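Local coordinates for protein N-alpha-acetyltransferase 35, NatC auxiliary subunit (Saccharomyces cerevisiae, PDB 6YGA) that serves as the large auxiliary subunit of the NatC N-terminal acetyltransferase, which acetylates the N-terminal methionine of the L-A virus Gag protein, at residues Q205-Y210 / L215-L220; A87-I92 / K146-C151; L220-K225 / N255-I260. One frame throughout, in Å; residues are numbered along the deposited sequence.

Contact 1. Residues Q205-Y210 / L215-L220; sequences QILEAY and LHLTML
Leu207 reaches across to Leu217 and Leu220, and it supplies most of the surface that segment 205-210 buries here. Starting at the root, CB of Leu207 lies 4.2 Å from CD1 of Leu217. CG, anti to the carbonyl carbon and beside the backbone N (chi1 -55°), carries both methyls over to helix 215-231, and at this fork they part company. CD1 of Leu207 comes to 4.0 Å from the branch carbon CG of Leu220, while CD2 of Leu207 sits 4.1 Å from CD2 of Leu220 and also borders CD1 of Leu217. The Leu207 side chain slides past that of Leu217 in the opposite direction but meets Leu220 at about a right angle. The arrangement is a helical hairpin: helix 193-209 ends, a short connection without helix or strand follows, and helix 215-231 returns, the backbones coming to 7.4 Å between CA of Leu207 and CA of Leu217. Near the turn, CB of Tyr210 touches the other methyl of Leu217, CD2, at 4.2 Å. The Tyr210 side chain also reaches Ile142 and Leu143 of helix 142-167. Thr218 OG1 is hydrogen-bonded to Ser214 O in the connection, and Leu220 continues onto Val89 of helix 85-104.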
loop_
_atom_site.group_PDB
_atom_site.type_symbol
_atom_site.label_atom_id
_atom_site.label_comp_id
_atom_site.label_asym_id
_atom_site.label_seq_id
_atom_site.Cartn_x
_atom_site.Cartn_y
_atom_site.Cartn_z
ATOM N N GLN B 205 1.870 14.555 39.250
ATOM C CA GLN B 205 2.098 14.940 40.639
ATOM C C GLN B 205 0.889 14.634 41.515
ATOM O O GLN B 205 1.049 14.305 42.697
ATOM C CB GLN B 205 2.451 16.426 40.728
ATOM C CG GLN B 205 3.472 16.917 39.701
ATOM C CD GLN B 205 4.832 16.246 39.815
ATOM O OE1 GLN B 205 5.112 15.518 40.770
ATOM N NE2 GLN B 205 5.689 16.494 38.832
ATOM N N ILE B 206 -0.323 14.743 40.962
ATOM C CA ILE B 206 -1.515 14.346 41.707
ATOM C C ILE B 206 -1.442 12.868 42.069
ATOM O O ILE B 206 -1.824 12.464 43.174
ATOM C CB ILE B 206 -2.789 14.675 40.903
ATOM C CG1 ILE B 206 -2.951 16.191 40.751
ATOM C CG2 ILE B 206 -4.028 14.067 41.560
ATOM C CD1 ILE B 206 -4.225 16.605 40.040
ATOM N N LEU B 207 -0.940 12.040 41.148
ATOM C CA LEU B 207 -0.808 10.613 41.426
ATOM C C LEU B 207 0.280 10.340 42.458
ATOM O O LEU B 207 0.167 9.384 43.235
ATOM C CB LEU B 207 -0.524 9.848 40.132
ATOM C CG LEU B 207 -1.526 10.057 38.993
ATOM C CD1 LEU B 207 -1.174 9.193 37.788
ATOM C CD2 LEU B 207 -2.948 9.782 39.459
ATOM N N GLU B 208 1.333 11.161 42.486
ATOM C CA GLU B 208 2.356 11.015 43.517
ATOM C C GLU B 208 1.776 11.266 44.903
ATOM O O GLU B 208 2.187 10.633 45.882
ATOM C CB GLU B 208 3.519 11.974 43.254
ATOM C CG GLU B 208 4.016 12.015 41.818
ATOM C CD GLU B 208 5.065 10.963 41.512
ATOM O OE1 GLU B 208 5.269 10.054 42.344
ATOM O OE2 GLU B 208 5.692 11.050 40.434
ATOM N N ALA B 209 0.815 12.189 45.003
ATOM C CA ALA B 209 0.277 12.562 46.307
ATOM C C ALA B 209 -0.462 11.409 46.969
ATOM O O ALA B 209 -0.565 11.365 48.200
ATOM C CB ALA B 209 -0.650 13.771 46.170
ATOM N N TYR B 210 -0.983 10.474 46.177
ATOM C CA TYR B 210 -1.732 9.351 46.725
ATOM C C TYR B 210 -0.840 8.491 47.610
ATOM O O TYR B 210 0.185 7.970 47.159
ATOM C CB TYR B 210 -2.330 8.518 45.591
ATOM C CG TYR B 210 -3.664 9.033 45.097
ATOM C CD1 TYR B 210 -3.796 10.329 44.614
ATOM C CD2 TYR B 210 -4.791 8.220 45.107
ATOM C CE1 TYR B 210 -5.014 10.805 44.163
ATOM C CE2 TYR B 210 -6.015 8.687 44.656
ATOM C CZ TYR B 210 -6.118 9.980 44.185
ATOM O OH TYR B 210 -7.329 10.451 43.735
ATOM N N LEU B 215 -1.798 -1.566 42.019
ATOM C CA LEU B 215 -1.376 -1.881 40.658
ATOM C C LEU B 215 -2.063 -0.972 39.646
ATOM O O LEU B 215 -1.458 -0.587 38.638
ATOM C CB LEU B 215 -1.659 -3.350 40.346
ATOM C CG LEU B 215 -0.610 -4.379 40.774
ATOM C CD1 LEU B 215 -0.976 -5.765 40.263
ATOM C CD2 LEU B 215 0.768 -3.969 40.279
ATOM N N HIS B 216 -3.326 -0.617 39.898
ATOM C CA HIS B 216 -4.015 0.322 39.017
ATOM C C HIS B 216 -3.334 1.685 39.028
ATOM O O HIS B 216 -3.236 2.346 37.987
ATOM C CB HIS B 216 -5.483 0.456 39.426
ATOM C CG HIS B 216 -6.303 -0.770 39.168
ATOM N ND1 HIS B 216 -6.308 -1.857 40.016
ATOM C CD2 HIS B 216 -7.153 -1.078 38.158
ATOM C CE1 HIS B 216 -7.122 -2.783 39.539
ATOM N NE2 HIS B 216 -7.647 -2.335 38.412
ATOM N N LEU B 217 -2.850 2.118 40.194
ATOM C CA LEU B 217 -2.157 3.400 40.272
ATOM C C LEU B 217 -0.835 3.357 39.518
ATOM O O LEU B 217 -0.495 4.304 38.798
ATOM C CB LEU B 217 -1.928 3.788 41.731
ATOM C CG LEU B 217 -1.247 5.137 41.949
ATOM C CD1 LEU B 217 -2.176 6.278 41.558
ATOM C CD2 LEU B 217 -0.800 5.270 43.392
ATOM N N THR B 218 -0.077 2.269 39.670
ATOM C CA THR B 218 1.157 2.113 38.905
ATOM C C THR B 218 0.876 2.141 37.408
ATOM O O THR B 218 1.615 2.768 36.640
ATOM C CB THR B 218 1.856 0.808 39.292
ATOM O OG1 THR B 218 1.914 0.696 40.719
ATOM C CG2 THR B 218 3.268 0.772 38.732
HETATM N N MSE B 219 -0.192 1.473 36.980
HETATM C CA MSE B 219 -0.620 1.489 35.584
HETATM C C MSE B 219 -0.841 2.906 35.067
HETATM O O MSE B 219 -0.369 3.266 33.987
HETATM C CB MSE B 219 -1.907 0.683 35.421
HETATM C CG MSE B 219 -1.695 -0.777 35.083
HETATM SE SE MSE B 219 -1.505 -1.044 33.164
HETATM C CE MSE B 219 -3.328 -0.571 32.624
ATOM N N LEU B 220 -1.571 3.703 35.850
ATOM C CA LEU B 220 -1.906 5.056 35.424
ATOM C C LEU B 220 -0.666 5.942 35.367
ATOM O O LEU B 220 -0.558 6.809 34.494
ATOM C CB LEU B 220 -2.960 5.649 36.358
ATOM C CG LEU B 220 -3.718 6.871 35.844
ATOM C CD1 LEU B 220 -4.280 6.593 34.461
ATOM C CD2 LEU B 220 -4.834 7.250 36.810
#

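Contact 2. Residues A87-I92 / K146-C151; sequences ASVAAI and KVLGSC
The carbonyl oxygen of Val147 accepts two hydrogen bonds, a short one from Ser150 OG, modelled at 2.5 Å, and one from Cys151 N at 3.2 Å; Leu148, the residue after Val147, meets Val89 and Ile92. The hydroxyl approaches Val147 O at a C=O...OG angle of 129°, tilted 26° from the carbonyl plane. Ser150 OG is also hydrogen-bonded to Ser203 OG, which links Ser150 to helix 193-209. Leu148 points instead to helix 85-104. There the backbones are close, 6.4 Å between CA of Val89 and CA of Leu148, in a helix-on-helix contact whose two segments both lie within the Mak10 family region. With CG anti to the backbone N (chi1 -174°), the fork of Leu148 lies beside its own carbonyl carbon and across Ile92: both methyls bear on the branch methyl of Ile92, with Leu148 CD1 to Ile92 CG2 at 3.8 Å. Leu148 CD2 additionally meets the end of the isoleucine chain, 3.9 Å from Ile92 CD1, the two side chains crossing at about a right angle. Lower on the leucine, CB of Leu148 is 4.2 Å from CG1 of Val89. All three residues are buried, and Val89 further touches Leu143 and Tyr144 one turn earlier on helix 142-167.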
loop_
_atom_site.group_PDB
_atom_site.type_symbol
_atom_site.label_atom_id
_atom_site.label_comp_id
_atom_site.label_asym_id
_atom_site.label_seq_id
_atom_site.Cartn_x
_atom_site.Cartn_y
_atom_site.Cartn_z
ATOM N N ALA B 87 -9.684 2.704 39.105
ATOM C CA ALA B 87 -9.673 1.579 38.177
ATOM C C ALA B 87 -10.346 1.941 36.858
ATOM O O ALA B 87 -9.897 1.513 35.788
ATOM C CB ALA B 87 -10.352 0.367 38.813
ATOM N N SER B 88 -11.422 2.731 36.910
ATOM C CA SER B 88 -12.121 3.100 35.682
ATOM C C SER B 88 -11.307 4.085 34.851
ATOM O O SER B 88 -11.199 3.927 33.629
ATOM C CB SER B 88 -13.498 3.679 36.005
ATOM O OG SER B 88 -14.408 2.653 36.366
ATOM N N VAL B 89 -10.730 5.106 35.490
ATOM C CA VAL B 89 -9.891 6.057 34.763
ATOM C C VAL B 89 -8.680 5.350 34.169
ATOM O O VAL B 89 -8.297 5.601 33.019
ATOM C CB VAL B 89 -9.485 7.223 35.684
ATOM C CG1 VAL B 89 -8.248 7.934 35.149
ATOM C CG2 VAL B 89 -10.642 8.206 35.828
ATOM N N ALA B 90 -8.070 4.437 34.929
ATOM C CA ALA B 90 -6.941 3.679 34.400
ATOM C C ALA B 90 -7.367 2.790 33.239
ATOM O O ALA B 90 -6.626 2.640 32.261
ATOM C CB ALA B 90 -6.299 2.847 35.510
ATOM N N ALA B 91 -8.560 2.194 33.321
ATOM C CA ALA B 91 -9.036 1.357 32.223
ATOM C C ALA B 91 -9.376 2.194 30.996
ATOM O O ALA B 91 -9.153 1.757 29.860
ATOM C CB ALA B 91 -10.247 0.540 32.670
ATOM N N ILE B 92 -9.923 3.394 31.203
ATOM C CA ILE B 92 -10.211 4.293 30.089
ATOM C C ILE B 92 -8.920 4.701 29.387
ATOM O O ILE B 92 -8.815 4.635 28.157
ATOM C CB ILE B 92 -10.998 5.520 30.584
ATOM C CG1 ILE B 92 -12.435 5.140 30.948
ATOM C CG2 ILE B 92 -11.012 6.619 29.538
ATOM C CD1 ILE B 92 -13.228 6.282 31.554
ATOM N N LYS B 146 -9.108 16.057 35.953
ATOM C CA LYS B 146 -7.728 16.504 35.810
ATOM C C LYS B 146 -6.812 15.444 35.218
ATOM O O LYS B 146 -6.112 15.712 34.236
ATOM C CB LYS B 146 -7.179 16.963 37.172
ATOM C CG LYS B 146 -6.535 18.345 37.149
ATOM C CD LYS B 146 -5.341 18.386 36.198
ATOM C CE LYS B 146 -4.852 19.810 35.936
ATOM N NZ LYS B 146 -3.636 19.826 35.065
ATOM N N VAL B 147 -6.790 14.240 35.791
ATOM C CA VAL B 147 -5.890 13.201 35.297
ATOM C C VAL B 147 -6.333 12.713 33.923
ATOM O O VAL B 147 -5.547 12.697 32.969
ATOM C CB VAL B 147 -5.803 12.042 36.307
ATOM C CG1 VAL B 147 -4.902 10.936 35.774
ATOM C CG2 VAL B 147 -5.293 12.552 37.643
ATOM N N LEU B 148 -7.601 12.313 33.798
ATOM C CA LEU B 148 -8.081 11.795 32.521
ATOM C C LEU B 148 -8.140 12.892 31.464
ATOM O O LEU B 148 -7.874 12.637 30.285
ATOM C CB LEU B 148 -9.447 11.137 32.704
ATOM C CG LEU B 148 -10.019 10.420 31.483
ATOM C CD1 LEU B 148 -8.965 9.537 30.828
ATOM C CD2 LEU B 148 -11.229 9.597 31.881
ATOM N N GLY B 149 -8.474 14.120 31.869
ATOM C CA GLY B 149 -8.482 15.224 30.921
ATOM C C GLY B 149 -7.122 15.468 30.300
ATOM O O GLY B 149 -7.016 15.766 29.108
ATOM N N SER B 150 -6.059 15.340 31.098
ATOM C CA SER B 150 -4.712 15.485 30.558
ATOM C C SER B 150 -4.386 14.353 29.590
ATOM O O SER B 150 -3.728 14.575 28.567
ATOM C CB SER B 150 -3.691 15.537 31.694
ATOM O OG SER B 150 -3.667 14.318 32.417
ATOM N N CYS B 151 -4.835 13.132 29.898
ATOM C CA CYS B 151 -4.626 12.009 28.987
ATOM C C CYS B 151 -5.258 12.281 27.631
ATOM O O CYS B 151 -4.604 12.149 26.589
ATOM C CB CYS B 151 -5.203 10.725 29.583
ATOM S SG CYS B 151 -4.366 10.096 31.043
#

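Contact 3. Residues L220-K225 / N255-I260; sequences LKHILK and NSVNGI
This is a partly buried helix-helix contact between antiparallel-running segments, in which one histidine of helix 215-231 lies against segment 255-260 of helix 245-260. The axes of segments 220-225 and 255-260 approach to 10.0 Å, with 148° between their directions, and the backbones are nearest at His222 and Val257. The imidazole provides the evidence for the character of the contact. CB of Ser256 stands over one face of the His222 ring in a CH-pi arrangement, 3.9 Å from the centroid and 24° off the normal. It is offset toward the rim, so its nearest ring atom is NE2 of His222, at 3.6 Å. The serine hydroxyl has a partner on its own helix, Ser256 OG being hydrogen-bonded to Glu252 O. Nearer the backbone, CG2 of Val257 packs on CB of His222 at 3.5 Å, the two side chains sliding past each other in opposite directions. CD1 of Ile260 comes to 4.3 Å from ND1 of His222, and both of these aliphatic groups approach the ring obliquely. The histidine holds CG beside its own backbone N (chi1 -79°), and a weak hydrogen bond from ND1 to Thr218 O, one turn back on the same helix, would help fix the ring's rotation. Neighbouring side chains show where the pair belongs: Ile223 turns to Ala93, Asp94 and Leu97 of helix 85-104, Leu224 rests on helices 142-167 and 193-209, and Val257 touches Tyr297 in the loop just before helix 298-311.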
loop_
_atom_site.group_PDB
_atom_site.type_symbol
_atom_site.label_atom_id
_atom_site.label_comp_id
_atom_site.label_asym_id
_atom_site.label_seq_id
_atom_site.Cartn_x
_atom_site.Cartn_y
_atom_site.Cartn_z
ATOM N N LEU B 220 -1.571 3.703 35.850
ATOM C CA LEU B 220 -1.906 5.056 35.424
ATOM C C LEU B 220 -0.666 5.942 35.367
ATOM O O LEU B 220 -0.558 6.809 34.494
ATOM C CB LEU B 220 -2.960 5.649 36.358
ATOM C CG LEU B 220 -3.718 6.871 35.844
ATOM C CD1 LEU B 220 -4.280 6.593 34.461
ATOM C CD2 LEU B 220 -4.834 7.250 36.810
ATOM N N LYS B 221 0.281 5.738 36.287
ATOM C CA LYS B 221 1.538 6.478 36.229
ATOM C C LYS B 221 2.307 6.157 34.953
ATOM O O LYS B 221 2.837 7.061 34.294
ATOM C CB LYS B 221 2.389 6.169 37.461
ATOM C CG LYS B 221 1.765 6.583 38.789
ATOM C CD LYS B 221 2.693 6.258 39.953
ATOM C CE LYS B 221 4.031 6.969 39.810
ATOM N NZ LYS B 221 5.013 6.528 40.841
ATOM N N HIS B 222 2.379 4.876 34.583
ATOM C CA HIS B 222 3.101 4.508 33.367
ATOM C C HIS B 222 2.373 5.000 32.123
ATOM O O HIS B 222 3.011 5.438 31.159
ATOM C CB HIS B 222 3.305 2.995 33.301
ATOM C CG HIS B 222 4.424 2.493 34.160
ATOM N ND1 HIS B 222 4.214 1.679 35.252
ATOM C CD2 HIS B 222 5.763 2.684 34.086
ATOM C CE1 HIS B 222 5.375 1.393 35.816
ATOM N NE2 HIS B 222 6.331 1.991 35.128
ATOM N N ILE B 223 1.040 4.923 32.121
ATOM C CA ILE B 223 0.259 5.432 30.996
ATOM C C ILE B 223 0.528 6.918 30.795
ATOM O O ILE B 223 0.751 7.383 29.671
ATOM C CB ILE B 223 -1.239 5.154 31.217
ATOM C CG1 ILE B 223 -1.548 3.671 31.007
ATOM C CG2 ILE B 223 -2.091 6.009 30.298
ATOM C CD1 ILE B 223 -2.992 3.311 31.273
ATOM N N LEU B 224 0.529 7.682 31.892
ATOM C CA LEU B 224 0.751 9.121 31.800
ATOM C C LEU B 224 2.122 9.437 31.212
ATOM O O LEU B 224 2.252 10.332 30.370
ATOM C CB LEU B 224 0.597 9.759 33.181
ATOM C CG LEU B 224 -0.158 11.086 33.244
ATOM C CD1 LEU B 224 -1.562 10.908 32.735
ATOM C CD2 LEU B 224 -0.200 11.605 34.657
ATOM N N LYS B 225 3.158 8.711 31.640
ATOM C CA LYS B 225 4.497 8.970 31.119
ATOM C C LYS B 225 4.615 8.541 29.662
ATOM O O LYS B 225 5.346 9.165 28.884
ATOM C CB LYS B 225 5.547 8.258 31.969
ATOM C CG LYS B 225 5.660 8.756 33.399
ATOM C CD LYS B 225 6.784 8.035 34.128
ATOM C CE LYS B 225 7.010 8.613 35.516
ATOM N NZ LYS B 225 8.137 7.944 36.226
ATOM N N ASN B 255 7.336 -1.739 28.540
ATOM C CA ASN B 255 7.721 -3.044 29.069
ATOM C C ASN B 255 7.155 -3.268 30.466
ATOM O O ASN B 255 6.726 -4.380 30.796
ATOM C CB ASN B 255 9.245 -3.182 29.084
ATOM C CG ASN B 255 9.797 -3.717 27.776
ATOM O OD1 ASN B 255 9.201 -4.592 27.149
ATOM N ND2 ASN B 255 10.944 -3.194 27.360
ATOM N N SER B 256 7.149 -2.227 31.303
ATOM C CA SER B 256 6.624 -2.377 32.657
ATOM C C SER B 256 5.127 -2.658 32.638
ATOM O O SER B 256 4.631 -3.465 33.434
ATOM C CB SER B 256 6.928 -1.125 33.479
ATOM O OG SER B 256 8.321 -0.872 33.530
ATOM N N VAL B 257 4.394 -2.013 31.728
ATOM C CA VAL B 257 2.953 -2.230 31.640
ATOM C C VAL B 257 2.652 -3.653 31.186
ATOM O O VAL B 257 1.705 -4.284 31.668
ATOM C CB VAL B 257 2.316 -1.183 30.707
ATOM C CG1 VAL B 257 0.848 -1.488 30.476
ATOM C CG2 VAL B 257 2.469 0.204 31.298
ATOM N N ASN B 258 3.463 -4.189 30.268
ATOM C CA ASN B 258 3.215 -5.539 29.767
ATOM C C ASN B 258 3.284 -6.575 30.885
ATOM O O ASN B 258 2.487 -7.520 30.914
ATOM C CB ASN B 258 4.205 -5.879 28.652
ATOM C CG ASN B 258 3.873 -5.178 27.344
ATOM O OD1 ASN B 258 2.725 -4.803 27.102
ATOM N ND2 ASN B 258 4.878 -5.003 26.492
ATOM N N GLY B 259 4.227 -6.418 31.816
ATOM C CA GLY B 259 4.270 -7.304 32.967
ATOM C C GLY B 259 3.124 -7.097 33.932
ATOM O O GLY B 259 2.816 -7.995 34.724
ATOM N N ILE B 260 2.483 -5.929 33.879
ATOM C CA ILE B 260 1.369 -5.635 34.771
ATOM C C ILE B 260 0.065 -6.207 34.222
ATOM O O ILE B 260 -0.812 -6.605 34.997
ATOM C CB ILE B 260 1.274 -4.114 35.002
ATOM C CG1 ILE B 260 2.497 -3.603 35.770
ATOM C CG2 ILE B 260 0.026 -3.756 35.769
ATOM C CD1 ILE B 260 2.405 -2.130 36.139
#

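Along the chain, contact 2 closes before contact 1 opens, and contact 1 before contact 3, yet their centres lie only about 11 to 13 Å apart, on the same side of the chain's centre. Helix 215-231 is common to contacts 1 and 3, which share Leu220. That residue also reaches contact 2: Leu220 CD2 is 3.8 Å from Val147 CG1. Further packing contacts between them are SE of the selenomethionine at Met219 to Val257 CG1 at 3.6 Å and Cys151 SG to Leu224 CD1 at 3.4 Å. The contacts are consistent with helices 85-104, 142-167, 193-209, 215-231 and 245-260 packing as one helical bundle, and no other chain of the assembly touches the six segments.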